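Local coordinates for protein VlsE1 (Borreliella burgdorferi, PDB 1L8W) that is a variable outer-membrane surface lipoprotein of the Lyme disease spirochaete, probably serving evasion of the host immune response through antigenic switching, at residues A[76-81]-A[114-119]; A[121-127]-A[165-170]; A[218-224]-A[311-316]; A[63-67]-A[128-132]. The contacts are given in a common frame with arbitrary orientation. Residue numbers count along the deposited sequence, not the author numbering.

Contact 1: A[76-81]-A[114-119]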
loop_
_atom_site.group_PDB
_atom_site.type_symbol
_atom_site.label_atom_id
_atom_site.label_comp_id
_atom_site.label_asym_id
_atom_site.label_seq_id
_atom_site.Cartn_x
_atom_site.Cartn_y
_atom_site.Cartn_z
ATOM N N THR A 76 -19.214 15.015 -3.853
ATOM C CA THR A 76 -18.709 15.922 -4.873
ATOM C C THR A 76 -19.442 15.651 -6.192
ATOM O O THR A 76 -19.782 16.579 -6.916
ATOM C CB THR A 76 -17.181 15.738 -5.073
ATOM O OG1 THR A 76 -16.479 16.399 -4.012
ATOM C CG2 THR A 76 -16.739 16.310 -6.408
ATOM N N LYS A 77 -19.691 14.380 -6.502
ATOM C CA LYS A 77 -20.391 14.041 -7.737
ATOM C C LYS A 77 -21.831 14.555 -7.731
ATOM O O LYS A 77 -22.351 14.973 -8.766
ATOM C CB LYS A 77 -20.390 12.533 -7.964
ATOM C CG LYS A 77 -21.100 12.119 -9.259
ATOM C CD LYS A 77 -20.997 10.626 -9.498
ATOM C CE LYS A 77 -21.612 10.231 -10.832
ATOM N NZ LYS A 77 -23.085 10.451 -10.868
ATOM N N THR A 78 -22.478 14.508 -6.571
ATOM C CA THR A 78 -23.850 14.997 -6.447
ATOM C C THR A 78 -23.870 16.520 -6.657
ATOM O O THR A 78 -24.662 17.042 -7.450
ATOM C CB THR A 78 -24.438 14.689 -5.042
ATOM O OG1 THR A 78 -24.442 13.272 -4.817
ATOM C CG2 THR A 78 -25.854 15.233 -4.926
ATOM N N ASP A 79 -22.993 17.225 -5.948
ATOM C CA ASP A 79 -22.927 18.680 -6.057
ATOM C C ASP A 79 -22.603 19.128 -7.476
ATOM O O ASP A 79 -22.998 20.205 -7.902
ATOM C CB ASP A 79 -21.894 19.249 -5.078
ATOM C CG ASP A 79 -22.185 18.869 -3.631
ATOM O OD1 ASP A 79 -23.363 18.587 -3.309
ATOM O OD2 ASP A 79 -21.235 18.862 -2.815
ATOM N N LEU A 80 -21.897 18.288 -8.215
ATOM C CA LEU A 80 -21.538 18.616 -9.584
ATOM C C LEU A 80 -22.749 18.485 -10.502
ATOM O O LEU A 80 -23.016 19.357 -11.327
ATOM C CB LEU A 80 -20.431 17.684 -10.065
ATOM C CG LEU A 80 -19.892 17.987 -11.455
ATOM C CD1 LEU A 80 -19.208 19.341 -11.430
ATOM C CD2 LEU A 80 -18.926 16.901 -11.889
ATOM N N ASN A 81 -23.476 17.384 -10.352
ATOM C CA ASN A 81 -24.657 17.127 -11.166
ATOM C C ASN A 81 -25.870 17.904 -10.690
ATOM O O ASN A 81 -26.995 17.615 -11.098
ATOM C CB ASN A 81 -24.989 15.640 -11.152
ATOM C CG ASN A 81 -23.900 14.801 -11.763
ATOM O OD1 ASN A 81 -23.562 14.961 -12.938
ATOM N ND2 ASN A 81 -23.339 13.895 -10.970
ATOM N N VAL A 114 -16.254 14.882 -16.162
ATOM C CA VAL A 114 -15.808 14.949 -14.780
ATOM C C VAL A 114 -16.630 13.975 -13.943
ATOM O O VAL A 114 -16.118 13.349 -13.011
ATOM C CB VAL A 114 -15.965 16.382 -14.223
ATOM C CG1 VAL A 114 -15.613 16.423 -12.749
ATOM C CG2 VAL A 114 -15.068 17.326 -14.995
ATOM N N SER A 115 -17.907 13.843 -14.290
ATOM C CA SER A 115 -18.805 12.941 -13.582
ATOM C C SER A 115 -18.359 11.496 -13.787
ATOM O O SER A 115 -18.351 10.700 -12.850
ATOM C CB SER A 115 -20.240 13.121 -14.092
ATOM O OG SER A 115 -21.133 12.213 -13.460
ATOM N N GLU A 116 -17.983 11.167 -15.018
ATOM C CA GLU A 116 -17.543 9.817 -15.351
ATOM C C GLU A 116 -16.255 9.523 -14.592
ATOM O O GLU A 116 -16.033 8.405 -14.121
ATOM C CB GLU A 116 -17.293 9.703 -16.856
ATOM C CG GLU A 116 -17.654 8.354 -17.467
ATOM C CD GLU A 116 -18.924 8.416 -18.311
ATOM O OE1 GLU A 116 -18.997 9.285 -19.207
ATOM O OE2 GLU A 116 -19.842 7.594 -18.088
ATOM N N LEU A 117 -15.411 10.546 -14.492
ATOM C CA LEU A 117 -14.139 10.449 -13.791
ATOM C C LEU A 117 -14.463 10.099 -12.340
ATOM O O LEU A 117 -13.950 9.117 -11.800
ATOM C CB LEU A 117 -13.398 11.794 -13.882
ATOM C CG LEU A 117 -11.929 11.977 -13.469
ATOM C CD1 LEU A 117 -11.851 12.961 -12.323
ATOM C CD2 LEU A 117 -11.282 10.646 -13.101
ATOM N N LEU A 118 -15.335 10.894 -11.722
ATOM C CA LEU A 118 -15.735 10.650 -10.340
ATOM C C LEU A 118 -16.261 9.226 -10.161
ATOM O O LEU A 118 -15.947 8.567 -9.170
ATOM C CB LEU A 118 -16.798 11.664 -9.909
ATOM C CG LEU A 118 -16.286 13.098 -9.741
ATOM C CD1 LEU A 118 -17.454 14.070 -9.661
ATOM C CD2 LEU A 118 -15.418 13.188 -8.494
ATOM N N ASP A 119 -17.055 8.753 -11.120
ATOM C CA ASP A 119 -17.605 7.394 -11.071
ATOM C C ASP A 119 -16.516 6.333 -11.044
ATOM O O ASP A 119 -16.590 5.377 -10.276
ATOM C CB ASP A 119 -18.506 7.119 -12.279
ATOM C CG ASP A 119 -19.914 7.625 -12.085
ATOM O OD1 ASP A 119 -20.309 7.835 -10.915
ATOM O OD2 ASP A 119 -20.629 7.797 -13.097
HETATM O O HOH W 1 -23.528 7.814 -11.947
#
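Lys77, Leu118 and Leu80 bury the most area where helix 59-80 ends against helix 106-131. The two short helical segments run antiparallel at 162°, with their axes 10.0 Å apart. Leu118 points at the other helix. Its CD1 lies 3.5 Å from Lys77 CA and 3.9 Å from Leu80 CD2. Leu80 CD2 also meets Val114 CG1 at 3.5 Å. Leu80, Val114 and Leu118 all touch helix 294-333 as well, through Leu328, Val331 and Val324, so this apolar layer is shared by three helices. Lys77 extends over the more exposed side. Its NZ forms a long salt bridge of 3.8 Å with Asp119 OD1, an atom whose position is less certain. Water 1 joins the same pair: it accepts from Lys77 NZ at 2.9 Å and donates to Asp119 OD2 at 3.1 Å. The chemistry is therefore two-layered, with leucine and valine on the bundle side and a charge pair, long and bridged by water, on the more open side.

Contact 2: A[121-127]-A[165-170]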
loop_
_atom_site.group_PDB
_atom_site.type_symbol
_atom_site.label_atom_id
_atom_site.label_comp_id
_atom_site.label_asym_id
_atom_site.label_seq_id
_atom_site.Cartn_x
_atom_site.Cartn_y
_atom_site.Cartn_z
ATOM N N LEU A 121 -13.429 6.640 -10.057
ATOM C CA LEU A 121 -12.688 6.716 -8.813
ATOM C C LEU A 121 -13.449 5.996 -7.696
ATOM O O LEU A 121 -12.878 5.178 -6.976
ATOM C CB LEU A 121 -12.442 8.186 -8.441
ATOM C CG LEU A 121 -11.524 9.014 -9.355
ATOM C CD1 LEU A 121 -11.600 10.493 -8.979
ATOM C CD2 LEU A 121 -10.097 8.515 -9.243
ATOM N N VAL A 122 -14.738 6.284 -7.564
ATOM C CA VAL A 122 -15.542 5.652 -6.524
ATOM C C VAL A 122 -15.517 4.135 -6.668
ATOM O O VAL A 122 -15.304 3.418 -5.688
ATOM C CB VAL A 122 -17.000 6.153 -6.562
ATOM C CG1 VAL A 122 -17.840 5.406 -5.532
ATOM C CG2 VAL A 122 -17.031 7.655 -6.288
ATOM N N LYS A 123 -15.727 3.650 -7.886
ATOM C CA LYS A 123 -15.702 2.214 -8.146
ATOM C C LYS A 123 -14.325 1.640 -7.830
ATOM O O LYS A 123 -14.209 0.528 -7.311
ATOM C CB LYS A 123 -16.050 1.929 -9.608
ATOM C CG LYS A 123 -17.551 1.802 -9.903
ATOM C CD LYS A 123 -18.334 3.093 -9.629
ATOM C CE LYS A 123 -19.840 2.875 -9.808
ATOM N NZ LYS A 123 -20.638 4.129 -9.630
ATOM N N ALA A 124 -13.283 2.407 -8.141
ATOM C CA ALA A 124 -11.915 1.976 -7.889
ATOM C C ALA A 124 -11.597 1.918 -6.393
ATOM O O ALA A 124 -11.006 0.941 -5.921
ATOM C CB ALA A 124 -10.927 2.906 -8.605
ATOM N N VAL A 125 -11.987 2.948 -5.639
ATOM C CA VAL A 125 -11.703 2.938 -4.208
ATOM C C VAL A 125 -12.525 1.860 -3.515
ATOM O O VAL A 125 -12.062 1.257 -2.550
ATOM C CB VAL A 125 -11.980 4.318 -3.517
ATOM C CG1 VAL A 125 -11.328 5.456 -4.317
ATOM C CG2 VAL A 125 -13.467 4.536 -3.327
ATOM N N LYS A 126 -13.734 1.602 -4.009
ATOM C CA LYS A 126 -14.584 0.576 -3.402
ATOM C C LYS A 126 -13.989 -0.819 -3.597
ATOM O O LYS A 126 -14.203 -1.726 -2.774
ATOM C CB LYS A 126 -16.006 0.646 -3.960
ATOM C CG LYS A 126 -16.794 1.870 -3.475
ATOM C CD LYS A 126 -18.239 1.818 -3.972
ATOM C CE LYS A 126 -19.057 3.022 -3.509
ATOM N NZ LYS A 126 -19.130 3.132 -2.029
ATOM N N THR A 127 -13.235 -0.993 -4.679
ATOM C CA THR A 127 -12.572 -2.267 -4.906
ATOM C C THR A 127 -11.530 -2.367 -3.778
ATOM O O THR A 127 -11.447 -3.382 -3.085
ATOM C CB THR A 127 -11.855 -2.315 -6.275
ATOM O OG1 THR A 127 -12.807 -2.128 -7.332
ATOM C CG2 THR A 127 -11.170 -3.659 -6.464
ATOM N N GLU A 165 -6.584 0.522 -10.196
ATOM C CA GLU A 165 -7.782 1.136 -10.771
ATOM C C GLU A 165 -7.870 2.613 -10.404
ATOM O O GLU A 165 -8.246 3.453 -11.226
ATOM C CB GLU A 165 -9.038 0.398 -10.291
ATOM C CG GLU A 165 -9.432 -0.803 -11.165
ATOM C CD GLU A 165 -10.302 -1.822 -10.439
ATOM O OE1 GLU A 165 -11.158 -1.424 -9.621
ATOM O OE2 GLU A 165 -10.136 -3.035 -10.704
ATOM N N ILE A 166 -7.517 2.935 -9.165
ATOM C CA ILE A 166 -7.566 4.319 -8.723
ATOM C C ILE A 166 -6.597 5.164 -9.544
ATOM O O ILE A 166 -6.966 6.202 -10.088
ATOM C CB ILE A 166 -7.186 4.439 -7.242
ATOM C CG1 ILE A 166 -8.335 3.927 -6.362
ATOM C CG2 ILE A 166 -6.839 5.881 -6.918
ATOM C CD1 ILE A 166 -8.002 3.889 -4.873
ATOM N N VAL A 167 -5.358 4.689 -9.633
ATOM C CA VAL A 167 -4.306 5.378 -10.366
ATOM C C VAL A 167 -4.623 5.541 -11.851
ATOM O O VAL A 167 -4.333 6.580 -12.433
ATOM C CB VAL A 167 -2.950 4.638 -10.202
ATOM C CG1 VAL A 167 -1.845 5.384 -10.964
ATOM C CG2 VAL A 167 -2.598 4.531 -8.711
ATOM N N GLU A 168 -5.220 4.521 -12.465
ATOM C CA GLU A 168 -5.563 4.608 -13.883
ATOM C C GLU A 168 -6.731 5.574 -14.091
ATOM O O GLU A 168 -6.718 6.389 -15.015
ATOM C CB GLU A 168 -5.920 3.226 -14.445
ATOM C CG GLU A 168 -4.863 2.165 -14.170
ATOM C CD GLU A 168 -5.019 0.910 -15.019
ATOM O OE1 GLU A 168 -6.160 0.422 -15.181
ATOM O OE2 GLU A 168 -3.985 0.403 -15.510
ATOM N N ALA A 169 -7.737 5.484 -13.224
ATOM C CA ALA A 169 -8.903 6.358 -13.315
ATOM C C ALA A 169 -8.465 7.818 -13.342
ATOM O O ALA A 169 -9.082 8.650 -14.010
ATOM C CB ALA A 169 -9.831 6.118 -12.134
ATOM N N ALA A 170 -7.394 8.116 -12.612
ATOM C CA ALA A 170 -6.859 9.470 -12.536
ATOM C C ALA A 170 -5.651 9.662 -13.443
ATOM O O ALA A 170 -5.153 10.775 -13.586
ATOM C CB ALA A 170 -6.473 9.789 -11.101
#
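Leu121 starts the contact. Its CA-to-CB bond points sideways, but CD2 turns in and lies 3.8 Å from Ala169 CB and 4.3 Å from Ala170 CB. One turn on, Ala124 points toward helix 153-170. Its CB lies 3.6 Å from both Glu165 CB and Ile166 CG1. The CA atoms of Ala124 and Ile166 are 5.0 Å apart, the nearest such pair between the segments. The small alanine allows this approach, and the segment axes come within 8.4 Å while running antiparallel at 166°. Val125 follows, with CG1 at 3.7 Å from Ile166 CD1. Ile166 also touches Ile320 of helix 294-333, and Val125 touches Ala70 of helix 59-80, so the apolar side of the pair faces other long helices of the bundle. Thr127 closes the segment. Its OG1 lies 2.9 Å from Glu165 OE1 and 3.0 Å from Lys123 O. Both acceptors are within reach of the one hydroxyl proton, and the choice between them is not settled. The contact is thus mainly apolar and close because alanine is small, with a single polar meeting of threonine and glutamate at its more exposed edge.

Contact 3: A[218-224]-A[311-316]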
loop_
_atom_site.group_PDB
_atom_site.type_symbol
_atom_site.label_atom_id
_atom_site.label_comp_id
_atom_site.label_asym_id
_atom_site.label_seq_id
_atom_site.Cartn_x
_atom_site.Cartn_y
_atom_site.Cartn_z
ATOM N N VAL A 218 12.385 5.856 -0.188
ATOM C CA VAL A 218 11.479 6.076 -1.314
ATOM C C VAL A 218 10.291 6.960 -0.934
ATOM O O VAL A 218 9.896 7.019 0.230
ATOM C CB VAL A 218 10.955 4.733 -1.867
ATOM C CG1 VAL A 218 12.122 3.888 -2.365
ATOM C CG2 VAL A 218 10.175 3.990 -0.783
ATOM N N SER A 219 9.728 7.660 -1.916
ATOM C CA SER A 219 8.596 8.531 -1.643
ATOM C C SER A 219 7.302 7.718 -1.755
ATOM O O SER A 219 7.327 6.537 -2.102
ATOM C CB SER A 219 8.595 9.721 -2.623
ATOM O OG SER A 219 8.253 9.331 -3.950
ATOM N N GLY A 220 6.175 8.347 -1.452
ATOM C CA GLY A 220 4.902 7.653 -1.540
ATOM C C GLY A 220 4.563 7.323 -2.978
ATOM O O GLY A 220 4.062 6.234 -3.268
ATOM N N GLU A 221 4.829 8.267 -3.879
ATOM C CA GLU A 221 4.566 8.068 -5.301
ATOM C C GLU A 221 5.265 6.805 -5.807
ATOM O O GLU A 221 4.650 5.961 -6.467
ATOM C CB GLU A 221 5.058 9.263 -6.119
ATOM C CG GLU A 221 4.362 10.577 -5.820
ATOM C CD GLU A 221 4.556 11.023 -4.382
ATOM O OE1 GLU A 221 5.710 10.998 -3.904
ATOM O OE2 GLU A 221 3.556 11.402 -3.733
ATOM N N GLN A 222 6.550 6.675 -5.487
ATOM C CA GLN A 222 7.332 5.517 -5.917
ATOM C C GLN A 222 6.759 4.202 -5.408
ATOM O O GLN A 222 6.710 3.221 -6.143
ATOM C CB GLN A 222 8.788 5.664 -5.462
ATOM C CG GLN A 222 9.567 6.721 -6.218
ATOM C CD GLN A 222 10.991 6.858 -5.708
ATOM O OE1 GLN A 222 11.235 7.476 -4.675
ATOM N NE2 GLN A 222 11.936 6.258 -6.425
ATOM N N ILE A 223 6.339 4.177 -4.147
ATOM C CA ILE A 223 5.750 2.970 -3.575
ATOM C C ILE A 223 4.409 2.692 -4.267
ATOM O O ILE A 223 4.055 1.542 -4.518
ATOM C CB ILE A 223 5.524 3.122 -2.055
ATOM C CG1 ILE A 223 6.859 3.406 -1.358
ATOM C CG2 ILE A 223 4.939 1.847 -1.496
ATOM C CD1 ILE A 223 6.725 3.875 0.087
ATOM N N LEU A 224 3.682 3.758 -4.584
ATOM C CA LEU A 224 2.395 3.653 -5.258
ATOM C C LEU A 224 2.601 3.023 -6.633
ATOM O O LEU A 224 1.901 2.083 -7.009
ATOM C CB LEU A 224 1.771 5.041 -5.432
ATOM C CG LEU A 224 0.291 5.253 -5.082
ATOM C CD1 LEU A 224 -0.204 6.516 -5.773
ATOM C CD2 LEU A 224 -0.545 4.067 -5.519
ATOM N N LYS A 311 2.572 6.613 3.615
ATOM C CA LYS A 311 3.119 7.189 2.384
ATOM C C LYS A 311 2.254 6.837 1.169
ATOM O O LYS A 311 1.975 7.692 0.322
ATOM C CB LYS A 311 4.560 6.707 2.131
ATOM C CG LYS A 311 5.625 7.381 2.984
ATOM C CD LYS A 311 7.047 7.020 2.505
ATOM C CE LYS A 311 8.092 7.857 3.249
ATOM N NZ LYS A 311 9.471 7.610 2.753
ATOM N N VAL A 312 1.842 5.579 1.070
ATOM C CA VAL A 312 1.009 5.158 -0.057
ATOM C C VAL A 312 -0.377 5.832 -0.075
ATOM O O VAL A 312 -0.810 6.346 -1.111
ATOM C CB VAL A 312 0.859 3.622 -0.077
ATOM C CG1 VAL A 312 0.645 3.125 1.315
ATOM C CG2 VAL A 312 -0.315 3.213 -0.944
ATOM N N LEU A 313 -1.053 5.861 1.067
ATOM C CA LEU A 313 -2.383 6.475 1.155
ATOM C C LEU A 313 -2.336 7.988 0.965
ATOM O O LEU A 313 -3.260 8.583 0.421
ATOM C CB LEU A 313 -3.026 6.164 2.506
ATOM C CG LEU A 313 -3.311 4.701 2.825
ATOM C CD1 LEU A 313 -4.072 4.612 4.141
ATOM C CD2 LEU A 313 -4.130 4.099 1.705
ATOM N N GLY A 314 -1.267 8.610 1.441
ATOM C CA GLY A 314 -1.124 10.042 1.269
ATOM C C GLY A 314 -0.949 10.359 -0.206
ATOM O O GLY A 314 -1.489 11.345 -0.700
ATOM N N ALA A 315 -0.212 9.516 -0.924
ATOM C CA ALA A 315 -0.005 9.747 -2.349
ATOM C C ALA A 315 -1.322 9.546 -3.119
ATOM O O ALA A 315 -1.605 10.253 -4.090
ATOM C CB ALA A 315 1.095 8.808 -2.885
ATOM N N ILE A 316 -2.127 8.582 -2.678
ATOM C CA ILE A 316 -3.408 8.319 -3.318
ATOM C C ILE A 316 -4.268 9.560 -3.116
ATOM O O ILE A 316 -4.948 10.019 -4.037
ATOM C CB ILE A 316 -4.105 7.075 -2.702
ATOM C CG1 ILE A 316 -3.361 5.800 -3.121
ATOM C CG2 ILE A 316 -5.556 7.006 -3.151
ATOM C CD1 ILE A 316 -3.936 4.526 -2.526
#
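This is a buried, nearly perpendicular helix-helix contact, where the start of helix 220-230 meets the middle of the long helix 294-333 near the centre of the chain. The segment axes cross at -94° and approach to 7.9 Å. Gly220 sits at the tight point. Its CA is 4.3 Å from Lys311 CA and makes a CA-H...O contact of 3.5 Å with Lys311 O. A CB on Gly220 would clash with that oxygen. Ala315 CB packs over the same turn, 3.8 Å from Gly220 C and 3.9 Å from Leu224 CD1. Leu224 CD2 reaches Ile316 CG1 at 4.1 Å. Leu224 and Ile316 both also touch Ile163 of helix 153-170. At the other end, Lys311 NZ donates to Val218 O at 2.6 Å and also to Val215 O, so the lysine holds the link between helices 205-216 and 220-230. Ser219 is at the N-cap position; its N donates to Gln222 OE1 at 3.1 Å, one half of a capping box. Its OG donates to Glu221 OE1 at 3.0 Å. A glycine and an alanine at the crossing are characteristic of closely packed helices, and here they seat a short helix across a long one in the VlsE helical fold.

Contact 4: A[63-67]-A[128-132]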
loop_
_atom_site.group_PDB
_atom_site.type_symbol
_atom_site.label_atom_id
_atom_site.label_comp_id
_atom_site.label_asym_id
_atom_site.label_seq_id
_atom_site.Cartn_x
_atom_site.Cartn_y
_atom_site.Cartn_z
ATOM N N LYS A 63 -9.533 0.552 5.747
ATOM C CA LYS A 63 -10.851 0.415 5.159
ATOM C C LYS A 63 -11.591 1.726 5.368
ATOM O O LYS A 63 -12.219 2.256 4.444
ATOM C CB LYS A 63 -11.606 -0.739 5.822
ATOM C CG LYS A 63 -12.931 -1.107 5.156
ATOM C CD LYS A 63 -13.620 -2.213 5.935
ATOM C CE LYS A 63 -14.903 -2.661 5.267
ATOM N NZ LYS A 63 -14.638 -3.329 3.976
ATOM N N THR A 64 -11.502 2.249 6.585
ATOM C CA THR A 64 -12.159 3.508 6.941
ATOM C C THR A 64 -11.704 4.628 6.003
ATOM O O THR A 64 -12.514 5.452 5.557
ATOM C CB THR A 64 -11.834 3.890 8.403
ATOM O OG1 THR A 64 -12.326 2.864 9.274
ATOM C CG2 THR A 64 -12.474 5.221 8.782
ATOM N N TYR A 65 -10.403 4.659 5.719
ATOM C CA TYR A 65 -9.837 5.655 4.821
ATOM C C TYR A 65 -10.532 5.609 3.458
ATOM O O TYR A 65 -11.012 6.633 2.969
ATOM C CB TYR A 65 -8.333 5.425 4.633
ATOM C CG TYR A 65 -7.751 6.214 3.477
ATOM C CD1 TYR A 65 -7.408 7.566 3.615
ATOM C CD2 TYR A 65 -7.603 5.622 2.222
ATOM C CE1 TYR A 65 -6.936 8.305 2.523
ATOM C CE2 TYR A 65 -7.134 6.349 1.125
ATOM C CZ TYR A 65 -6.806 7.687 1.279
ATOM O OH TYR A 65 -6.373 8.392 0.176
ATOM N N PHE A 66 -10.592 4.429 2.847
ATOM C CA PHE A 66 -11.247 4.301 1.545
ATOM C C PHE A 66 -12.737 4.649 1.586
ATOM O O PHE A 66 -13.223 5.361 0.716
ATOM C CB PHE A 66 -11.058 2.887 0.967
ATOM C CG PHE A 66 -9.649 2.591 0.509
ATOM C CD1 PHE A 66 -9.010 3.420 -0.410
ATOM C CD2 PHE A 66 -8.969 1.472 0.985
ATOM C CE1 PHE A 66 -7.702 3.133 -0.852
ATOM C CE2 PHE A 66 -7.678 1.177 0.555
ATOM C CZ PHE A 66 -7.041 2.004 -0.362
ATOM N N THR A 67 -13.459 4.157 2.594
ATOM C CA THR A 67 -14.889 4.448 2.710
ATOM C C THR A 67 -15.096 5.964 2.781
ATOM O O THR A 67 -15.941 6.525 2.075
ATOM C CB THR A 67 -15.510 3.822 3.976
ATOM O OG1 THR A 67 -15.128 2.445 4.075
ATOM C CG2 THR A 67 -17.068 3.903 3.908
ATOM N N ALA A 128 -10.761 -1.298 -3.578
ATOM C CA ALA A 128 -9.756 -1.276 -2.518
ATOM C C ALA A 128 -10.434 -1.443 -1.153
ATOM O O ALA A 128 -9.996 -2.243 -0.319
ATOM C CB ALA A 128 -8.988 0.028 -2.551
ATOM N N GLU A 129 -11.494 -0.673 -0.931
ATOM C CA GLU A 129 -12.244 -0.736 0.322
ATOM C C GLU A 129 -12.686 -2.165 0.648
ATOM O O GLU A 129 -12.440 -2.669 1.747
ATOM C CB GLU A 129 -13.480 0.180 0.250
ATOM C CG GLU A 129 -14.416 0.048 1.452
ATOM C CD GLU A 129 -15.774 0.710 1.226
ATOM O OE1 GLU A 129 -16.359 0.506 0.150
ATOM O OE2 GLU A 129 -16.263 1.418 2.123
ATOM N N GLY A 130 -13.331 -2.827 -0.306
ATOM C CA GLY A 130 -13.774 -4.184 -0.055
ATOM C C GLY A 130 -12.628 -5.147 0.222
ATOM O O GLY A 130 -12.819 -6.201 0.842
ATOM N N ALA A 131 -11.435 -4.790 -0.243
ATOM C CA ALA A 131 -10.252 -5.625 -0.061
ATOM C C ALA A 131 -9.537 -5.354 1.260
ATOM O O ALA A 131 -8.679 -6.140 1.681
ATOM C CB ALA A 131 -9.281 -5.412 -1.232
ATOM N N SER A 132 -9.885 -4.243 1.908
ATOM C CA SER A 132 -9.272 -3.866 3.176
ATOM C C SER A 132 -10.029 -4.499 4.359
ATOM O O SER A 132 -10.567 -3.811 5.232
ATOM C CB SER A 132 -9.259 -2.345 3.288
ATOM O OG SER A 132 -8.642 -1.770 2.152
HETATM O O HOH W 2 -13.951 -5.965 3.880
#
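Lys63 and Thr67 of helix 59-80 both donate to Glu129, near the C-terminal end of helix 106-131. Lys63 NZ donates to Glu129 O at 3.2 Å. It also donates at 2.7 Å to water 2, which in turn donates to Gly130 O at 3.3 Å. The amino group thus serves two carbonyls of the last helical turn, one directly and one through water. Glu129 O also accepts from Ser132 N at 3.0 Å. The carboxylate of Glu129 is used as well: Thr67 OG1 donates to Glu129 OE2 over a very short 2.5 Å. Ser132 OG turns back to its own segment and donates to Ala128 O at 2.9 Å. These bonds lie beside an apolar layer of the helical bundle, where helices 59-80 and 106-131 meet helices 153-170 and 294-333. Phe66 is its main side chain here. Ala128 CB sits over one face of the ring in a CH-pi contact, 3.5 Å from the centroid and 12° off the normal. Ser132 OG lies at the ring edge, 3.5 Å from Phe66 CD2. Phe66 also touches Ile166 and Leu313. Tyr65 OH and Thr317 OG1 of helix 294-333 form a hydrogen bond.

Overall arrangement
Following the chain, helix 59-80 is the first to take part, in contacts 4 and 1. The chain returns as helix 106-131. Contact 1 closes the inner loop between these helices, and contact 4 closes the outer one, so contact 1 is nested inside contact 4. Contact 2 opens on helix 106-131 before contact 4 has closed, so the two cross. Contact 2 then closes on helix 153-170. Contact 3 comes later and joins helix 220-230 to helix 294-333, closing the longest gap in sequence. Contacts 2, 3 and 4 touch one another through Ile166, Val167, Leu224, Ile316, Phe66 and Leu313. Contact 1 lies farther along the bundle and touches contact 2.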